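Local coordinates for protein galactitol 1-phosphate 5-dehydrogenase (Escherichia coli, PDB 4UEJ) that catalyses the NAD-dependent oxidation of galactitol 1-phosphate to D-tagatose 6-phosphate, as a zinc-containing member of the alcohol dehydrogenase family, at residues L42-K47 with I55-E60; G140-P145 with A169-L174; N163-G168 with S222-L227; L175-A180 with A199-F204; P218-V223 with V243-E248. All coordinates share one frame; numbering follows the deposited sequence. Where two conformers were deposited one is given.

Contact 1 of 5, residues L42-K47 with I55-E60; sequences LPRIFK and ITLGHE. With ZN (zinc ion), chain D.
Leu57 places its two methyl groups against different neighbours of the short helix 41-46. CD1 packs on Ile45 CG1 at 3.6 Å and also approaches Arg44 CB, whereas CD2 rests on Arg44 CD at 3.7 Å. The arginine lends its aliphatic stem because its chain runs extended from CG to NE (chi2 and chi3 both -176°), which carries the guanidinium past the leucine. There NH1 comes 3.9 Å from His59 CE1, with the guanidinium and imidazole planes nearly perpendicular, and its stronger polar partners are Asp41, in a salt bridge, and Ser40 just before the helix. His59 has CG lodged between its backbone N and carbonyl carbon (chi1 60°), a rotamer that presents NE2 to the catalytic zinc at 2.1 Å. Cys38 is another ligand, and a water sits on the metal at 2.0 Å, donating a hydrogen bond of 2.6 Å to Glu60 OE2. Glu60 is thus a second-shell residue, its OE1 salt-bridged to Lys341. The contact illustrates how an apolar patch and a metal site can share one short loop of the GroES-like domain: Ile45 and Leu57 also pack on strand 2-7, Ile45 on helix 323-333, and His59 and Glu60 border helix 143-155.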
# COMPACT_ATOMS: atom_id res chain seq x y z
N LEU A 42 2.55 26.14 2.81
CA LEU A 42 3.56 26.73 1.93
C LEU A 42 3.16 26.71 0.45
O LEU A 42 3.28 27.73 -0.23
CB LEU A 42 4.92 26.04 2.14
CG LEU A 42 5.83 26.62 3.22
CD1 LEU A 42 5.11 26.76 4.55
CD2 LEU A 42 7.09 25.78 3.39
N PRO A 43 2.67 25.56 -0.06
CA PRO A 43 2.15 25.59 -1.44
C PRO A 43 0.96 26.54 -1.63
O PRO A 43 0.77 27.08 -2.72
CB PRO A 43 1.72 24.14 -1.70
CG PRO A 43 2.51 23.33 -0.74
CD PRO A 43 2.67 24.18 0.48
N ARG A 44 0.16 26.72 -0.58
CA ARG A 44 -1.01 27.59 -0.67
C ARG A 44 -0.61 29.04 -0.78
O ARG A 44 -1.26 29.84 -1.45
CB ARG A 44 -1.94 27.40 0.54
CG ARG A 44 -2.51 26.00 0.66
CD ARG A 44 -3.50 25.88 1.83
NE ARG A 44 -3.97 24.50 1.98
CZ ARG A 44 -3.61 23.69 2.97
NH1 ARG A 44 -2.80 24.11 3.93
NH2 ARG A 44 -4.08 22.45 3.00
N ILE A 45 0.49 29.39 -0.12
CA ILE A 45 0.96 30.76 -0.07
C ILE A 45 1.78 31.10 -1.31
O ILE A 45 1.58 32.14 -1.94
CB ILE A 45 1.81 31.02 1.19
CG1 ILE A 45 0.99 30.73 2.44
CG2 ILE A 45 2.32 32.44 1.21
CD1 ILE A 45 1.80 30.67 3.72
N PHE A 46 2.70 30.22 -1.67
CA PHE A 46 3.70 30.58 -2.67
C PHE A 46 3.50 29.94 -4.04
O PHE A 46 4.02 30.44 -5.04
CB PHE A 46 5.09 30.25 -2.14
CG PHE A 46 5.47 31.04 -0.93
CD1 PHE A 46 5.98 32.32 -1.07
CD2 PHE A 46 5.30 30.52 0.34
CE1 PHE A 46 6.32 33.07 0.05
CE2 PHE A 46 5.64 31.27 1.45
CZ PHE A 46 6.15 32.53 1.31
N LYS A 47 2.77 28.82 -4.09
CA LYS A 47 2.66 28.05 -5.34
C LYS A 47 1.26 28.07 -5.93
O LYS A 47 0.88 27.16 -6.66
CB LYS A 47 3.08 26.59 -5.14
CG LYS A 47 4.53 26.36 -4.72
CD LYS A 47 5.40 27.60 -4.87
CE LYS A 47 6.35 27.59 -6.05
NZ LYS A 47 6.94 28.96 -6.20
N ILE A 55 -7.23 34.59 0.58
CA ILE A 55 -7.62 33.56 1.54
C ILE A 55 -6.92 33.82 2.86
O ILE A 55 -5.81 34.35 2.89
CB ILE A 55 -7.28 32.15 1.01
CG1 ILE A 55 -7.90 31.06 1.88
CG2 ILE A 55 -5.77 31.95 0.89
CD1 ILE A 55 -7.76 29.65 1.30
N THR A 56 -7.58 33.47 3.96
CA THR A 56 -6.92 33.49 5.25
C THR A 56 -6.73 32.05 5.69
O THR A 56 -7.70 31.29 5.84
CB THR A 56 -7.73 34.28 6.30
OG1 THR A 56 -7.76 35.66 5.92
CG2 THR A 56 -7.09 34.16 7.68
N LEU A 57 -5.47 31.65 5.88
CA LEU A 57 -5.17 30.27 6.22
C LEU A 57 -5.16 30.05 7.73
O LEU A 57 -5.50 30.95 8.51
CB LEU A 57 -3.81 29.87 5.61
CG LEU A 57 -3.69 29.99 4.09
CD1 LEU A 57 -2.26 29.72 3.62
CD2 LEU A 57 -4.67 29.06 3.40
N GLY A 58 -4.76 28.86 8.15
CA GLY A 58 -4.61 28.54 9.56
C GLY A 58 -5.56 27.46 10.06
O GLY A 58 -6.74 27.74 10.31
N HIS A 59 -5.05 26.24 10.23
CA HIS A 59 -5.88 25.15 10.75
C HIS A 59 -5.27 24.45 11.96
O HIS A 59 -5.69 23.35 12.34
CB HIS A 59 -6.17 24.12 9.65
CG HIS A 59 -4.95 23.48 9.06
ND1 HIS A 59 -4.23 24.06 8.04
CD2 HIS A 59 -4.35 22.30 9.33
CE1 HIS A 59 -3.23 23.26 7.71
NE2 HIS A 59 -3.28 22.19 8.48
N GLU A 60 -4.28 25.10 12.57
CA GLU A 60 -3.56 24.56 13.71
C GLU A 60 -3.59 25.62 14.78
O GLU A 60 -2.61 26.35 14.95
CB GLU A 60 -2.10 24.23 13.36
CG GLU A 60 -1.89 23.25 12.22
CD GLU A 60 -0.40 23.05 11.92
OE1 GLU A 60 0.40 23.90 12.35
OE2 GLU A 60 -0.04 22.04 11.28
ZN ZN D . -2.05 20.50 8.54
O HOH W 1 -1.42 20.08 10.40

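Contact 2 of 5, residues G140-P145 with A169-L174; sequences GAFIEP and AGTIGL
Phe142 meets Thr171 where the start of helix 143-155 faces the glycine-rich turn of a Rossmann fold. Gly170 and Gly173, together with Gly168, fit the GxGxxG pattern that in this family probably lies close to the dinucleotide, and Gly170 takes the N-cap position of helix 171-182. From the first segment, the Phe142 ring offers its edge: Thr171 CG2 lies near the ring plane, 4.4 Å from CE2. Lys341 of strand 341-344 touches both residues, so the pair is bordered by the catalytic domain. Next comes Glu144, which by similarity is a ligand of the catalytic zinc. In this closed state its carboxylate stays too far from the metal for a bond; its side chain packs on His59 and Glu60, and OE2 makes a weak hydrogen bond to Asn289. Pro145 then carries the closest apolar contact, with CB 3.5 Å from Ile172 CD1, although this closeness is doubtful because the isoleucine has two conformers. In the one described, chi2 of -61° turns CD1 to the proline. A water lies within hydrogen-bonding distance of both backbones, 2.8 Å from Pro145 O and 3.0 Å from Ile172 O.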
# COMPACT_ATOMS: atom_id res chain seq x y z
N GLY A 140 -2.15 24.16 22.67
CA GLY A 140 -3.34 23.68 21.99
C GLY A 140 -3.21 23.74 20.49
O GLY A 140 -3.87 22.97 19.77
N ALA A 141 -2.37 24.65 20.00
CA ALA A 141 -2.15 24.77 18.56
C ALA A 141 -1.40 23.58 17.99
O ALA A 141 -1.28 23.45 16.77
CB ALA A 141 -1.39 26.05 18.25
N PHE A 142 -0.93 22.69 18.85
CA PHE A 142 -0.17 21.55 18.35
C PHE A 142 -0.98 20.28 18.32
O PHE A 142 -0.52 19.26 17.80
CB PHE A 142 1.10 21.33 19.20
CG PHE A 142 2.19 22.30 18.90
CD1 PHE A 142 2.24 23.52 19.54
CD2 PHE A 142 3.16 22.00 17.95
CE1 PHE A 142 3.25 24.43 19.26
CE2 PHE A 142 4.17 22.91 17.67
CZ PHE A 142 4.22 24.13 18.32
N ILE A 143 -2.20 20.33 18.86
CA ILE A 143 -3.01 19.12 18.92
C ILE A 143 -3.33 18.57 17.53
O ILE A 143 -3.18 17.38 17.29
CB ILE A 143 -4.31 19.35 19.68
CG1 ILE A 143 -3.98 19.62 21.15
CG2 ILE A 143 -5.23 18.14 19.57
CD1 ILE A 143 -5.19 19.58 22.02
N GLU A 144 -3.75 19.45 16.62
CA GLU A 144 -4.07 19.03 15.27
C GLU A 144 -2.85 18.37 14.57
O GLU A 144 -2.98 17.25 14.05
CB GLU A 144 -4.63 20.22 14.48
CG GLU A 144 -5.43 19.84 13.25
CD GLU A 144 -4.56 19.63 12.04
OE1 GLU A 144 -3.35 19.91 12.11
OE2 GLU A 144 -5.10 19.16 11.01
N PRO A 145 -1.66 19.02 14.60
CA PRO A 145 -0.55 18.31 13.95
C PRO A 145 -0.10 17.02 14.67
O PRO A 145 0.36 16.09 13.98
CB PRO A 145 0.58 19.37 13.93
CG PRO A 145 0.16 20.43 14.88
CD PRO A 145 -1.34 20.44 14.84
N ALA A 169 11.72 15.29 8.97
CA ALA A 169 11.89 15.84 10.31
C ALA A 169 11.31 17.25 10.41
O ALA A 169 11.86 18.11 11.10
CB ALA A 169 13.36 15.83 10.71
N GLY A 170 10.21 17.47 9.69
CA GLY A 170 9.41 18.67 9.87
C GLY A 170 8.61 18.51 11.14
O GLY A 170 8.78 17.53 11.87
N THR A 171 7.72 19.45 11.44
CA THR A 171 7.00 19.36 12.71
C THR A 171 6.20 18.07 12.86
O THR A 171 6.22 17.43 13.90
CB THR A 171 6.08 20.55 12.91
OG1 THR A 171 6.86 21.75 12.84
CG2 THR A 171 5.42 20.47 14.28
N ILE A 172 5.46 17.69 11.82
CA ILE A 172 4.67 16.48 11.86
C ILE A 172 5.55 15.27 12.18
O ILE A 172 5.22 14.47 13.06
CB ILE A 172 3.94 16.23 10.53
CG1 ILE A 172 2.97 17.37 10.23
CG2 ILE A 172 3.19 14.90 10.57
CD1 ILE A 172 1.91 17.52 11.28
N GLY A 173 6.66 15.16 11.48
CA GLY A 173 7.61 14.08 11.72
C GLY A 173 8.22 14.06 13.11
O GLY A 173 8.33 13.01 13.74
N LEU A 174 8.63 15.22 13.61
CA LEU A 174 9.21 15.27 14.94
C LEU A 174 8.17 14.91 15.99
O LEU A 174 8.50 14.24 16.96
CB LEU A 174 9.79 16.65 15.22
CG LEU A 174 11.02 16.98 14.38
CD1 LEU A 174 11.43 18.46 14.53
CD2 LEU A 174 12.17 16.07 14.80
O HOH W 2 2.36 14.16 13.93

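Contact 3 of 5, residues N163-G168 with S222-L227; sequences NVIIIG and SVLREL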
# COMPACT_ATOMS: atom_id res chain seq x y z
N ASN A 163 9.34 -1.40 15.01
CA ASN A 163 10.51 -0.62 14.66
C ASN A 163 10.05 0.51 13.75
O ASN A 163 9.82 0.31 12.55
CB ASN A 163 11.56 -1.51 13.99
CG ASN A 163 12.18 -2.47 14.98
OD1 ASN A 163 12.65 -2.05 16.04
ND2 ASN A 163 12.16 -3.76 14.66
N VAL A 164 9.90 1.68 14.34
CA VAL A 164 9.30 2.80 13.66
C VAL A 164 10.38 3.59 12.96
O VAL A 164 11.47 3.83 13.51
CB VAL A 164 8.49 3.68 14.65
CG1 VAL A 164 7.99 4.97 13.98
CG2 VAL A 164 7.31 2.89 15.18
N ILE A 165 10.09 3.98 11.73
CA ILE A 165 10.99 4.82 10.97
C ILE A 165 10.19 6.03 10.52
O ILE A 165 9.17 5.88 9.84
CB ILE A 165 11.57 4.08 9.75
CG1 ILE A 165 12.28 2.80 10.21
CG2 ILE A 165 12.50 4.98 8.95
CD1 ILE A 165 12.86 1.98 9.05
N ILE A 166 10.64 7.22 10.91
CA ILE A 166 9.98 8.44 10.51
C ILE A 166 10.82 9.15 9.46
O ILE A 166 11.95 9.53 9.72
CB ILE A 166 9.74 9.41 11.70
CG1 ILE A 166 9.00 8.70 12.84
CG2 ILE A 166 9.02 10.66 11.20
CD1 ILE A 166 7.62 8.09 12.47
N ILE A 167 10.27 9.32 8.27
CA ILE A 167 11.02 9.98 7.22
C ILE A 167 10.48 11.40 7.10
O ILE A 167 9.29 11.62 6.88
CB ILE A 167 10.92 9.23 5.87
CG1 ILE A 167 11.44 7.80 6.00
CG2 ILE A 167 11.72 9.95 4.80
CD1 ILE A 167 11.08 6.92 4.80
N GLY A 168 11.35 12.38 7.29
CA GLY A 168 10.91 13.76 7.30
C GLY A 168 10.93 14.25 8.73
O GLY A 168 10.26 13.69 9.59
N SER A 222 21.52 -1.61 5.43
CA SER A 222 22.56 -2.34 6.12
C SER A 222 22.57 -2.03 7.61
O SER A 222 22.69 -2.94 8.43
CB SER A 222 23.92 -2.02 5.51
OG SER A 222 24.95 -2.68 6.21
N VAL A 223 22.44 -0.76 7.98
CA VAL A 223 22.36 -0.41 9.39
C VAL A 223 21.08 -0.96 10.01
O VAL A 223 21.07 -1.38 11.17
CB VAL A 223 22.42 1.12 9.60
CG1 VAL A 223 22.18 1.44 11.06
CG2 VAL A 223 23.79 1.66 9.17
N LEU A 224 19.99 -0.96 9.24
CA LEU A 224 18.70 -1.41 9.74
C LEU A 224 18.53 -2.92 9.83
O LEU A 224 17.50 -3.38 10.30
CB LEU A 224 17.56 -0.87 8.87
CG LEU A 224 17.28 0.62 8.95
CD1 LEU A 224 16.38 1.05 7.80
CD2 LEU A 224 16.64 0.95 10.30
N ARG A 225 19.53 -3.69 9.39
CA ARG A 225 19.39 -5.16 9.35
C ARG A 225 18.81 -5.77 10.63
O ARG A 225 17.87 -6.57 10.57
CB ARG A 225 20.74 -5.81 9.05
CG ARG A 225 21.16 -5.71 7.59
CD ARG A 225 20.26 -6.55 6.70
NE ARG A 225 20.47 -7.98 6.90
CZ ARG A 225 19.76 -8.94 6.30
NH1 ARG A 225 18.79 -8.61 5.46
NH2 ARG A 225 20.01 -10.21 6.55
N GLU A 226 19.34 -5.38 11.79
CA GLU A 226 18.87 -5.93 13.06
C GLU A 226 17.45 -5.49 13.39
O GLU A 226 16.77 -6.11 14.21
CB GLU A 226 19.81 -5.52 14.19
CG GLU A 226 21.28 -5.72 13.91
CD GLU A 226 22.14 -5.37 15.12
OE1 GLU A 226 21.60 -4.79 16.09
OE2 GLU A 226 23.35 -5.67 15.10
N LEU A 227 17.01 -4.40 12.77
CA LEU A 227 15.69 -3.86 13.06
C LEU A 227 14.77 -3.97 11.86
O LEU A 227 13.86 -3.16 11.72
CB LEU A 227 15.78 -2.39 13.46
CG LEU A 227 16.52 -2.10 14.77
CD1 LEU A 227 16.42 -0.62 15.06
CD2 LEU A 227 15.94 -2.92 15.90
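Asn163 OD1 has two close neighbours of opposite character: the hydroxyl of Ser187 hydrogen-bonds to it, and Leu227 CD2 lies against it at 3.4 Å. The other end of the carboxamide is held as well, ND2 giving a hydrogen bond to Phe229 O. ND2 is also 3.4 Å from Leu227 O, but at an angle too poor for a bond, and that carbonyl is served instead by Gln231 NE2. With both ends occupied, the amide is fixed in rotation and lies crosswise to the Leu227 side chain, which covers it. Leu227 itself is positioned by a short turn after helix 217-223, in which its N bonds Leu224 O at 2.7 Å. Two residues along the strand the chemistry turns apolar. Ile165, its chain stretched out to CD1 (chi2 178°), meets Leu224 tip to tip, CD1 to CD1 at 3.8 Å. In the parallel Rossmann sheet Ile165 also packs on strands 187-192 and 231-235, and Leu224 on strands 187-192 and 208-211, so the turn lies across this half of the sheet. The chemistry implies a division of labour: dispersion joins turn to sheet, while the buried amide of Asn163 is satisfied by neighbouring residues rather than by the leucine.

Contact 4 of 5, residues L175-A180 with A199-F204; sequences LAIQCA and ALAKSF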
# COMPACT_ATOMS: atom_id res chain seq x y z
N LEU A 175 6.93 15.35 15.80
CA LEU A 175 5.86 14.97 16.74
C LEU A 175 5.63 13.46 16.70
O LEU A 175 5.45 12.82 17.74
CB LEU A 175 4.56 15.71 16.42
CG LEU A 175 4.61 17.22 16.78
CD1 LEU A 175 3.43 17.94 16.10
CD2 LEU A 175 4.55 17.41 18.27
N ALA A 176 5.65 12.90 15.49
CA ALA A 176 5.47 11.47 15.32
C ALA A 176 6.55 10.66 16.05
O ALA A 176 6.26 9.61 16.62
CB ALA A 176 5.45 11.11 13.84
N ILE A 177 7.78 11.14 16.04
CA ILE A 177 8.83 10.50 16.82
C ILE A 177 8.48 10.44 18.28
O ILE A 177 8.56 9.38 18.91
CB ILE A 177 10.17 11.22 16.65
CG1 ILE A 177 10.65 11.07 15.21
CG2 ILE A 177 11.18 10.69 17.66
CD1 ILE A 177 11.83 11.95 14.87
N GLN A 178 8.07 11.59 18.83
CA GLN A 178 7.70 11.68 20.23
C GLN A 178 6.53 10.76 20.57
O GLN A 178 6.54 10.11 21.62
CB GLN A 178 7.37 13.13 20.60
CG GLN A 178 8.50 14.09 20.38
CD GLN A 178 8.14 15.49 20.82
OE1 GLN A 178 7.30 15.67 21.69
NE2 GLN A 178 8.76 16.50 20.21
N CYS A 179 5.54 10.71 19.68
CA CYS A 179 4.38 9.87 19.94
C CYS A 179 4.75 8.38 19.88
O CYS A 179 4.33 7.61 20.73
CB CYS A 179 3.26 10.17 18.95
SG CYS A 179 2.48 11.77 19.27
N ALA A 180 5.57 8.01 18.90
CA ALA A 180 6.02 6.62 18.79
C ALA A 180 6.72 6.15 20.06
O ALA A 180 6.50 5.04 20.52
CB ALA A 180 6.95 6.45 17.58
N ALA A 199 19.68 15.75 15.36
CA ALA A 199 20.08 15.79 16.76
C ALA A 199 18.84 15.98 17.63
O ALA A 199 18.66 15.29 18.63
CB ALA A 199 21.11 16.91 17.03
N LEU A 200 17.99 16.90 17.22
CA LEU A 200 16.70 17.11 17.87
C LEU A 200 15.90 15.82 17.89
O LEU A 200 15.30 15.44 18.90
CB LEU A 200 15.92 18.21 17.16
CG LEU A 200 14.83 18.90 17.97
CD1 LEU A 200 15.42 19.45 19.28
CD2 LEU A 200 14.23 20.06 17.17
N ALA A 201 15.88 15.12 16.76
CA ALA A 201 15.16 13.85 16.70
C ALA A 201 15.68 12.87 17.76
O ALA A 201 14.90 12.20 18.41
CB ALA A 201 15.27 13.24 15.28
N LYS A 202 17.00 12.80 17.93
CA LYS A 202 17.57 11.94 18.97
C LYS A 202 17.14 12.39 20.38
O LYS A 202 16.89 11.55 21.24
CB LYS A 202 19.10 11.91 18.90
CG LYS A 202 19.67 11.34 17.60
CD LYS A 202 21.11 11.79 17.42
CE LYS A 202 21.68 11.33 16.10
NZ LYS A 202 22.21 9.95 16.21
N SER A 203 17.05 13.70 20.59
CA SER A 203 16.62 14.24 21.88
C SER A 203 15.17 13.88 22.18
O SER A 203 14.76 13.85 23.34
CB SER A 203 16.80 15.76 21.93
OG SER A 203 15.73 16.44 21.31
N PHE A 204 14.40 13.61 21.13
CA PHE A 204 13.01 13.21 21.24
C PHE A 204 12.86 11.71 21.39
O PHE A 204 11.74 11.20 21.50
CB PHE A 204 12.22 13.69 20.02
CG PHE A 204 12.03 15.16 19.98
CD1 PHE A 204 12.04 15.91 21.15
CD2 PHE A 204 11.83 15.82 18.78
CE1 PHE A 204 11.86 17.28 21.12
CE2 PHE A 204 11.64 17.17 18.74
CZ PHE A 204 11.66 17.92 19.92
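Gln178 brings its amide nitrogen over one face of the Phe204 ring, NE2 standing 3.1 Å above the centre. The amide is tilted by 50° against the ring, so this is no flat stack. Lower on the same side chain, CG makes a CH-pi contact 4.2 Å from the ring centroid. Because the glutamine chain is extended (chi2 -177°), it runs over the ring from the CB end outward; its OE1 is taken by Ser312 N, which helps hold the amide where it is. The opposite face of the ring is occupied by Leu200 O, 3.4 Å above the plane and nearer the rim. These residues belong to two successive helices of the Rossmann fold, 171-182 and 196-203, joined through strand 187-192 and packed on the same face of the parallel sheet, as right-handed beta-alpha-beta crossovers require. Beside the ring, Ile177 bridges helix to helix with two branches. CD1 meets Ala201 CB at 3.7 Å, and CG2, anti to the backbone N, comes 4.0 Å from Phe204 CB. The same isoleucine packs on Val188 and Ala190 of the strand between the helices, and Ala201 too lies on Ala190.

Contact 5 of 5, residues P218-V223 with V243-E248; sequences PQMQSV and VELAVE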
# COMPACT_ATOMS: atom_id res chain seq x y z
N PRO A 218 20.86 1.53 0.30
CA PRO A 218 21.47 0.28 0.76
C PRO A 218 22.28 0.45 2.04
O PRO A 218 22.33 -0.46 2.87
CB PRO A 218 22.39 -0.11 -0.40
CG PRO A 218 21.79 0.54 -1.59
CD PRO A 218 21.23 1.84 -1.09
N GLN A 219 22.90 1.62 2.20
CA GLN A 219 23.65 1.88 3.42
C GLN A 219 22.72 1.92 4.62
O GLN A 219 23.05 1.40 5.68
CB GLN A 219 24.42 3.19 3.30
CG GLN A 219 25.59 3.06 2.33
CD GLN A 219 26.32 4.37 2.13
OE1 GLN A 219 25.72 5.43 2.09
NE2 GLN A 219 27.64 4.28 1.99
N MET A 220 21.55 2.52 4.44
CA MET A 220 20.56 2.55 5.51
C MET A 220 20.02 1.15 5.78
O MET A 220 19.83 0.77 6.94
CB MET A 220 19.41 3.48 5.16
CG MET A 220 19.82 4.92 4.96
SD MET A 220 18.36 5.90 4.58
CE MET A 220 19.09 7.38 3.90
N GLN A 221 19.79 0.37 4.73
CA GLN A 221 19.25 -0.97 4.92
C GLN A 221 20.23 -1.83 5.69
O GLN A 221 19.84 -2.68 6.49
CB GLN A 221 18.93 -1.63 3.57
CG GLN A 221 17.51 -2.12 3.50
CD GLN A 221 17.22 -2.97 2.28
OE1 GLN A 221 17.77 -2.75 1.20
NE2 GLN A 221 16.35 -3.95 2.44
N SER A 222 21.52 -1.61 5.43
CA SER A 222 22.56 -2.34 6.12
C SER A 222 22.57 -2.03 7.61
O SER A 222 22.69 -2.94 8.43
CB SER A 222 23.92 -2.02 5.51
OG SER A 222 24.95 -2.68 6.21
N VAL A 223 22.44 -0.76 7.98
CA VAL A 223 22.36 -0.41 9.39
C VAL A 223 21.08 -0.96 10.01
O VAL A 223 21.07 -1.38 11.17
CB VAL A 223 22.42 1.12 9.60
CG1 VAL A 223 22.18 1.44 11.06
CG2 VAL A 223 23.79 1.66 9.17
N VAL A 243 9.41 8.76 -0.80
CA VAL A 243 8.53 7.60 -1.02
C VAL A 243 9.34 6.45 -1.59
O VAL A 243 9.25 5.32 -1.12
CB VAL A 243 7.37 7.92 -2.00
CG1 VAL A 243 6.50 6.67 -2.20
CG2 VAL A 243 6.53 9.07 -1.49
N GLU A 244 10.15 6.74 -2.61
CA GLU A 244 11.07 5.76 -3.16
C GLU A 244 12.01 5.20 -2.10
O GLU A 244 12.23 3.99 -2.02
CB GLU A 244 11.89 6.38 -4.30
CG GLU A 244 12.93 5.46 -4.91
CD GLU A 244 13.74 6.15 -6.00
OE1 GLU A 244 14.17 7.30 -5.78
OE2 GLU A 244 13.93 5.55 -7.07
N LEU A 245 12.55 6.09 -1.26
CA LEU A 245 13.48 5.66 -0.22
C LEU A 245 12.81 4.68 0.73
O LEU A 245 13.40 3.66 1.11
CB LEU A 245 14.00 6.87 0.56
CG LEU A 245 14.93 6.50 1.72
CD1 LEU A 245 16.23 5.97 1.18
CD2 LEU A 245 15.16 7.72 2.60
N ALA A 246 11.57 4.97 1.10
CA ALA A 246 10.86 4.14 2.05
C ALA A 246 10.74 2.71 1.52
O ALA A 246 10.96 1.75 2.24
CB ALA A 246 9.48 4.75 2.34
N VAL A 247 10.41 2.59 0.24
CA VAL A 247 10.28 1.27 -0.35
C VAL A 247 11.63 0.58 -0.41
O VAL A 247 11.75 -0.61 -0.12
CB VAL A 247 9.67 1.35 -1.77
CG1 VAL A 247 9.73 -0.02 -2.46
CG2 VAL A 247 8.24 1.85 -1.67
N GLU A 248 12.67 1.33 -0.77
CA GLU A 248 14.00 0.75 -0.90
C GLU A 248 14.59 0.27 0.43
O GLU A 248 15.30 -0.73 0.47
CB GLU A 248 14.96 1.74 -1.57
CG GLU A 248 14.66 1.92 -3.06
CD GLU A 248 14.96 0.67 -3.87
OE1 GLU A 248 15.81 -0.13 -3.45
OE2 GLU A 248 14.34 0.48 -4.94
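Met220 and Leu245 face each other from two regular helical segments whose backbones stay well apart, the two CA atoms being 9.6 Å from each other, so that side chains have to span the gap. The methionine is extended beyond CG (chi2 -179°), which carries its thioether to the leucine. SD lies 4.0 Å from Leu245 CD1, while CE is 4.2 Å from Leu245 CD2; the two chains meet at about a right angle, with both leucine methyls against the end of the methionine. This pairs helix 217-223 with helix 240-249, which precede and follow strand 231-235 in the chain and lie on the same face of the Rossmann sheet. Met220 also packs on Phe210 of strand 208-211. Toward the periphery the contact becomes polar without becoming bonded. Gln221, with a chi1 of -126° that departs from a staggered value, brings OE1 to 3.3 Å from Glu248 O; both are acceptors, so the approach is not a hydrogen bond. Lys279, which touches Gln221, gives a weak hydrogen bond to that same carbonyl. The Glu248 carboxylate is engaged by Lys275, in a salt bridge, and Thr272, and Val243 packs on Phe273 of the second subunit.

The five contacts run from the catalytic zinc into the dinucleotide-binding domain. Contact 1 holds the metal ligand His59, and contact 2 abuts it: His59 O lies 3.6 Å from Glu144 CG. Their centres are 16 Å apart. Contact 2 then passes into contact 4 along helix 171-182, with centres 11 Å apart. Strand 163-167 of contact 3 separates two helical layers. On one face Ile166 CG1 touches Ile177 CG1 of contact 4 at 3.7 Å; on the other Ile167 CD1 reaches Ala246 CB of contact 5 at 3.6 Å. Contacts 3 and 5, sharing Ser222 and Val223, have centres only 8 Å apart, yet contact 5 lies about 32 Å, centre to centre, from contact 1.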